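Local coordinates for protein SMG-7 (Caenorhabditis elegans, PDB 3ZHE) that pairs with SMG-5 through 14-3-3-like domains to form a heterodimer required for efficient nonsense-mediated mRNA decay, at residues P23-F37 with F81-I95. Sequence-based numbering, arbitrary orientation.
Sequences PQYLRHLMKMFVADF and FLTDLSLLVHYHYEI
F81 and M30 interlock as knobs in holes between two nearly parallel helices of the 14-3-3-like domain, 22-35 and 68-92; the axes of segments 23-35 and 81-92 approach to 9.5 Å and cross at -22°. The F81 ring lies among P23, L26, R27 and M30: L26 CD1 sits over its centre, 3.9 Å from the centroid, while R27 CG and M30 CE meet its edge. M30, extended beyond CG, crosses F81 at about a right angle and enters the hole formed by F81, D84, L85 and L88, its SD 4.1 Å from L88 CD1. D84 OD2 in turn accepts a hydrogen bond from Q125 NE2 of the SMG-5 chain, placing this end of the contact beside the heterodimer interface. Further along, L85 CD1 covers one face of the F33 ring off centre, and V34 CG1 stands over the H92 imidazole, 3.4 Å from its centroid. Beyond the helix end, F37 turns CG anti to its own N (chi1 171°), which sends its ring against V89 CG1 and I95 CD1; helix 122-142 adds F128 edge-to-face. Y93 OH makes two weak bonds, donating to V34 O at 3.5 Å and accepting from F37 N at 3.3 Å. A leucine in place of Y93 would probably leave the F37 N-H and V34 O without their shared hydroxyl partner and take away the ring face on which F37 CB rests, 3.6 Å from the Y93 centroid.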
loop_
_atom_site.group_PDB
_atom_site.type_symbol
_atom_site.label_atom_id
_atom_site.label_comp_id
_atom_site.label_asym_id
_atom_site.label_seq_id
_atom_site.Cartn_x
_atom_site.Cartn_y
_atom_site.Cartn_z
ATOM N N PRO B 23 26.655 -0.917 -0.857
ATOM C CA PRO B 23 25.624 -0.565 0.133
ATOM C C PRO B 23 25.757 0.867 0.656
ATOM O O PRO B 23 24.747 1.534 0.901
ATOM C CB PRO B 23 25.883 -1.560 1.266
ATOM C CG PRO B 23 26.466 -2.734 0.595
ATOM C CD PRO B 23 27.317 -2.190 -0.515
ATOM N N GLN B 24 26.997 1.318 0.823
ATOM C CA GLN B 24 27.297 2.690 1.221
ATOM C C GLN B 24 26.659 3.668 0.237
ATOM O O GLN B 24 25.972 4.625 0.627
ATOM C CB GLN B 24 28.817 2.881 1.265
ATOM C CG GLN B 24 29.298 4.277 1.620
ATOM C CD GLN B 24 30.812 4.354 1.726
ATOM O OE1 GLN B 24 31.473 3.358 2.023
ATOM N NE2 GLN B 24 31.367 5.534 1.472
ATOM N N TYR B 25 26.879 3.393 -1.044
ATOM C CA TYR B 25 26.339 4.194 -2.132
ATOM C C TYR B 25 24.813 4.205 -2.111
ATOM O O TYR B 25 24.195 5.254 -2.290
ATOM C CB TYR B 25 26.838 3.648 -3.469
ATOM C CG TYR B 25 26.677 4.601 -4.628
ATOM C CD1 TYR B 25 25.490 4.662 -5.345
ATOM C CD2 TYR B 25 27.717 5.436 -5.009
ATOM C CE1 TYR B 25 25.343 5.530 -6.408
ATOM C CE2 TYR B 25 27.581 6.307 -6.070
ATOM C CZ TYR B 25 26.392 6.351 -6.767
ATOM O OH TYR B 25 26.249 7.219 -7.825
ATOM N N LEU B 26 24.213 3.036 -1.893
ATOM C CA LEU B 26 22.757 2.905 -1.843
ATOM C C LEU B 26 22.160 3.744 -0.719
ATOM O O LEU B 26 21.199 4.493 -0.925
ATOM C CB LEU B 26 22.354 1.439 -1.662
ATOM C CG LEU B 26 22.437 0.530 -2.888
ATOM C CD1 LEU B 26 21.957 -0.872 -2.542
ATOM C CD2 LEU B 26 21.617 1.110 -4.028
ATOM N N ARG B 27 22.736 3.607 0.470
ATOM C CA ARG B 27 22.271 4.355 1.631
ATOM C C ARG B 27 22.430 5.857 1.421
ATOM O O ARG B 27 21.573 6.646 1.837
ATOM C CB ARG B 27 23.003 3.912 2.897
ATOM C CG ARG B 27 22.658 2.503 3.349
ATOM C CD ARG B 27 23.105 2.257 4.782
ATOM N NE ARG B 27 24.538 2.477 4.951
ATOM C CZ ARG B 27 25.459 1.533 4.798
ATOM N NH1 ARG B 27 25.096 0.300 4.472
ATOM N NH2 ARG B 27 26.741 1.820 4.968
ATOM N N HIS B 28 23.518 6.255 0.769
ATOM C CA HIS B 28 23.699 7.667 0.453
ATOM C C HIS B 28 22.637 8.145 -0.540
ATOM O O HIS B 28 22.161 9.278 -0.454
ATOM C CB HIS B 28 25.103 7.944 -0.084
ATOM C CG HIS B 28 25.441 9.401 -0.152
ATOM N ND1 HIS B 28 25.849 10.124 0.948
ATOM C CD2 HIS B 28 25.419 10.274 -1.188
ATOM C CE1 HIS B 28 26.070 11.377 0.592
ATOM N NE2 HIS B 28 25.816 11.494 -0.699
ATOM N N LEU B 29 22.266 7.277 -1.478
ATOM C CA LEU B 29 21.190 7.590 -2.413
ATOM C C LEU B 29 19.867 7.756 -1.679
ATOM O O LEU B 29 19.043 8.587 -2.055
ATOM C CB LEU B 29 21.062 6.520 -3.500
ATOM C CG LEU B 29 21.940 6.709 -4.739
ATOM C CD1 LEU B 29 21.570 5.709 -5.823
ATOM C CD2 LEU B 29 21.834 8.135 -5.266
ATOM N N MET B 30 19.666 6.959 -0.632
ATOM C CA MET B 30 18.485 7.098 0.216
ATOM C C MET B 30 18.478 8.458 0.904
ATOM O O MET B 30 17.446 9.141 0.960
ATOM C CB MET B 30 18.438 5.984 1.263
ATOM C CG MET B 30 18.036 4.627 0.718
ATOM S SD MET B 30 18.255 3.318 1.936
ATOM C CE MET B 30 17.280 2.009 1.204
ATOM N N LYS B 31 19.639 8.845 1.426
ATOM C CA LYS B 31 19.779 10.139 2.084
ATOM C C LYS B 31 19.486 11.287 1.121
ATOM O O LYS B 31 18.808 12.252 1.481
ATOM C CB LYS B 31 21.181 10.293 2.674
ATOM C CG LYS B 31 21.408 11.626 3.365
ATOM C CD LYS B 31 22.810 11.733 3.937
ATOM C CE LYS B 31 23.023 13.097 4.572
ATOM N NZ LYS B 31 24.402 13.257 5.108
ATOM N N MET B 32 19.993 11.176 -0.102
ATOM C CA MET B 32 19.741 12.186 -1.127
ATOM C C MET B 32 18.276 12.186 -1.564
ATOM O O MET B 32 17.749 13.214 -1.994
ATOM C CB MET B 32 20.669 11.989 -2.331
ATOM C CG MET B 32 22.151 12.123 -2.001
ATOM S SD MET B 32 23.212 12.163 -3.459
ATOM C CE MET B 32 22.662 13.676 -4.245
ATOM N N PHE B 33 17.621 11.034 -1.452
ATOM C CA PHE B 33 16.200 10.926 -1.768
ATOM C C PHE B 33 15.374 11.694 -0.744
ATOM O O PHE B 33 14.581 12.567 -1.098
ATOM C CB PHE B 33 15.755 9.461 -1.806
ATOM C CG PHE B 33 15.557 8.917 -3.195
ATOM C CD1 PHE B 33 14.444 9.268 -3.944
ATOM C CD2 PHE B 33 16.478 8.044 -3.745
ATOM C CE1 PHE B 33 14.264 8.761 -5.222
ATOM C CE2 PHE B 33 16.304 7.535 -5.018
ATOM C CZ PHE B 33 15.197 7.893 -5.758
ATOM N N VAL B 34 15.573 11.363 0.529
ATOM C CA VAL B 34 14.883 12.039 1.625
ATOM C C VAL B 34 15.167 13.542 1.622
ATOM O O VAL B 34 14.276 14.355 1.886
ATOM C CB VAL B 34 15.283 11.427 2.986
ATOM C CG1 VAL B 34 14.801 12.292 4.138
ATOM C CG2 VAL B 34 14.739 10.009 3.109
ATOM N N ALA B 35 16.408 13.901 1.304
ATOM C CA ALA B 35 16.823 15.299 1.248
ATOM C C ALA B 35 16.029 16.102 0.218
ATOM O O ALA B 35 15.600 17.224 0.492
ATOM C CB ALA B 35 18.314 15.397 0.960
ATOM N N ASP B 36 15.834 15.525 -0.964
ATOM C CA ASP B 36 15.139 16.213 -2.049
ATOM C C ASP B 36 14.593 15.209 -3.066
ATOM O O ASP B 36 15.177 15.023 -4.134
ATOM C CB ASP B 36 16.090 17.199 -2.736
ATOM C CG ASP B 36 15.361 18.254 -3.549
ATOM O OD1 ASP B 36 14.283 17.954 -4.103
ATOM O OD2 ASP B 36 15.873 19.391 -3.635
ATOM N N PHE B 37 13.473 14.574 -2.728
ATOM C CA PHE B 37 12.852 13.555 -3.576
ATOM C C PHE B 37 12.589 14.054 -4.994
ATOM O O PHE B 37 12.835 13.340 -5.967
ATOM C CB PHE B 37 11.550 13.057 -2.938
ATOM C CG PHE B 37 10.733 12.159 -3.827
ATOM C CD1 PHE B 37 11.032 10.811 -3.936
ATOM C CD2 PHE B 37 9.655 12.661 -4.542
ATOM C CE1 PHE B 37 10.279 9.983 -4.751
ATOM C CE2 PHE B 37 8.899 11.837 -5.358
ATOM C CZ PHE B 37 9.210 10.498 -5.461
ATOM N N PHE B 81 16.459 -3.569 0.739
ATOM C CA PHE B 81 16.879 -2.236 0.312
ATOM C C PHE B 81 15.787 -1.483 -0.454
ATOM O O PHE B 81 15.498 -0.322 -0.155
ATOM C CB PHE B 81 18.162 -2.307 -0.523
ATOM C CG PHE B 81 19.415 -2.037 0.263
ATOM C CD1 PHE B 81 19.727 -0.751 0.675
ATOM C CD2 PHE B 81 20.289 -3.064 0.575
ATOM C CE1 PHE B 81 20.881 -0.500 1.393
ATOM C CE2 PHE B 81 21.446 -2.817 1.292
ATOM C CZ PHE B 81 21.741 -1.534 1.702
ATOM N N LEU B 82 15.178 -2.146 -1.433
ATOM C CA LEU B 82 14.160 -1.496 -2.256
ATOM C C LEU B 82 12.908 -1.138 -1.455
ATOM O O LEU B 82 12.386 -0.019 -1.566
ATOM C CB LEU B 82 13.795 -2.375 -3.452
ATOM C CG LEU B 82 13.063 -1.687 -4.605
ATOM C CD1 LEU B 82 13.832 -0.461 -5.064
ATOM C CD2 LEU B 82 12.875 -2.656 -5.760
ATOM N N THR B 83 12.427 -2.088 -0.655
ATOM C CA THR B 83 11.268 -1.844 0.200
ATOM C C THR B 83 11.518 -0.646 1.109
ATOM O O THR B 83 10.681 0.260 1.218
ATOM C CB THR B 83 10.933 -3.081 1.056
ATOM O OG1 THR B 83 10.428 -4.122 0.213
ATOM C CG2 THR B 83 9.887 -2.743 2.105
ATOM N N ASP B 84 12.687 -0.638 1.743
ATOM C CA ASP B 84 13.056 0.461 2.624
ATOM C C ASP B 84 13.179 1.783 1.875
ATOM O O ASP B 84 12.912 2.840 2.438
ATOM C CB ASP B 84 14.342 0.144 3.391
ATOM C CG ASP B 84 14.109 -0.824 4.531
ATOM O OD1 ASP B 84 12.931 -1.036 4.892
ATOM O OD2 ASP B 84 15.097 -1.362 5.073
ATOM N N LEU B 85 13.574 1.721 0.607
ATOM C CA LEU B 85 13.607 2.915 -0.234
ATOM C C LEU B 85 12.203 3.482 -0.402
ATOM O O LEU B 85 11.966 4.671 -0.153
ATOM C CB LEU B 85 14.209 2.602 -1.605
ATOM C CG LEU B 85 14.138 3.732 -2.637
ATOM C CD1 LEU B 85 14.943 4.945 -2.187
ATOM C CD2 LEU B 85 14.611 3.247 -4.000
ATOM N N SER B 86 11.276 2.622 -0.818
ATOM C CA SER B 86 9.889 3.038 -1.022
ATOM C C SER B 86 9.299 3.640 0.249
ATOM O O SER B 86 8.704 4.725 0.222
ATOM C CB SER B 86 9.033 1.854 -1.475
ATOM O OG SER B 86 7.680 2.239 -1.647
ATOM N N LEU B 87 9.477 2.937 1.362
ATOM C CA LEU B 87 8.942 3.387 2.643
ATOM C C LEU B 87 9.571 4.693 3.122
ATOM O O LEU B 87 8.887 5.555 3.677
ATOM C CB LEU B 87 9.104 2.297 3.702
ATOM C CG LEU B 87 8.248 1.057 3.459
ATOM C CD1 LEU B 87 8.427 0.053 4.582
ATOM C CD2 LEU B 87 6.791 1.459 3.320
ATOM N N LEU B 88 10.875 4.834 2.909
ATOM C CA LEU B 88 11.579 6.058 3.271
ATOM C C LEU B 88 11.081 7.235 2.443
ATOM O O LEU B 88 11.009 8.360 2.937
ATOM C CB LEU B 88 13.092 5.900 3.109
ATOM C CG LEU B 88 13.855 5.378 4.328
ATOM C CD1 LEU B 88 15.335 5.224 4.015
ATOM C CD2 LEU B 88 13.652 6.309 5.510
ATOM N N VAL B 89 10.739 6.974 1.186
ATOM C CA VAL B 89 10.146 8.013 0.350
ATOM C C VAL B 89 8.758 8.399 0.863
ATOM O O VAL B 89 8.451 9.586 0.993
ATOM C CB VAL B 89 10.081 7.596 -1.133
ATOM C CG1 VAL B 89 9.057 8.438 -1.879
ATOM C CG2 VAL B 89 11.456 7.727 -1.770
ATOM N N HIS B 90 7.936 7.398 1.170
ATOM C CA HIS B 90 6.595 7.645 1.703
ATOM C C HIS B 90 6.633 8.426 3.013
ATOM O O HIS B 90 5.817 9.317 3.241
ATOM C CB HIS B 90 5.859 6.325 1.927
ATOM C CG HIS B 90 5.154 5.810 0.712
ATOM N ND1 HIS B 90 5.269 4.506 0.283
ATOM C CD2 HIS B 90 4.314 6.419 -0.157
ATOM C CE1 HIS B 90 4.537 4.336 -0.803
ATOM N NE2 HIS B 90 3.947 5.482 -1.092
ATOM N N TYR B 91 7.592 8.077 3.861
ATOM C CA TYR B 91 7.728 8.648 5.199
ATOM C C TYR B 91 7.896 10.168 5.194
ATOM O O TYR B 91 7.524 10.844 6.154
ATOM C CB TYR B 91 8.924 7.997 5.899
ATOM C CG TYR B 91 9.013 8.234 7.390
ATOM C CD1 TYR B 91 8.386 7.377 8.285
ATOM C CD2 TYR B 91 9.746 9.296 7.903
ATOM C CE1 TYR B 91 8.472 7.579 9.648
ATOM C CE2 TYR B 91 9.839 9.508 9.265
ATOM C CZ TYR B 91 9.200 8.646 10.133
ATOM O OH TYR B 91 9.290 8.852 11.490
ATOM N N HIS B 92 8.452 10.703 4.110
ATOM C CA HIS B 92 8.800 12.119 4.056
ATOM C C HIS B 92 7.973 12.944 3.067
ATOM O O HIS B 92 7.847 14.158 3.226
ATOM C CB HIS B 92 10.294 12.289 3.759
ATOM C CG HIS B 92 11.182 12.015 4.933
ATOM N ND1 HIS B 92 11.714 13.019 5.713
ATOM C CD2 HIS B 92 11.631 10.851 5.461
ATOM C CE1 HIS B 92 12.452 12.487 6.670
ATOM N NE2 HIS B 92 12.420 11.173 6.540
ATOM N N TYR B 93 7.411 12.294 2.051
ATOM C CA TYR B 93 6.679 13.013 1.009
ATOM C C TYR B 93 5.267 12.477 0.782
ATOM O O TYR B 93 5.037 11.269 0.826
ATOM C CB TYR B 93 7.468 13.002 -0.301
ATOM C CG TYR B 93 8.714 13.853 -0.257
ATOM C CD1 TYR B 93 9.895 13.361 0.283
ATOM C CD2 TYR B 93 8.708 15.149 -0.749
ATOM C CE1 TYR B 93 11.035 14.136 0.331
ATOM C CE2 TYR B 93 9.845 15.934 -0.708
ATOM C CZ TYR B 93 11.006 15.421 -0.168
ATOM O OH TYR B 93 12.143 16.195 -0.121
ATOM N N GLU B 94 4.329 13.386 0.533
ATOM C CA GLU B 94 2.934 13.014 0.310
ATOM C C GLU B 94 2.740 12.303 -1.024
ATOM O O GLU B 94 2.277 12.903 -1.994
ATOM C CB GLU B 94 2.030 14.246 0.364
ATOM C CG GLU B 94 2.060 14.996 1.679
ATOM C CD GLU B 94 1.044 16.118 1.722
ATOM O OE1 GLU B 94 0.148 16.143 0.851
ATOM O OE2 GLU B 94 1.142 16.978 2.622
ATOM N N ILE B 95 3.088 11.023 -1.067
ATOM C CA ILE B 95 2.934 10.245 -2.287
ATOM C C ILE B 95 1.485 9.821 -2.470
ATOM O O ILE B 95 0.923 9.141 -1.611
ATOM C CB ILE B 95 3.828 9.000 -2.284
ATOM C CG1 ILE B 95 5.289 9.398 -2.079
ATOM C CG2 ILE B 95 3.667 8.229 -3.584
ATOM C CD1 ILE B 95 5.809 10.349 -3.135
#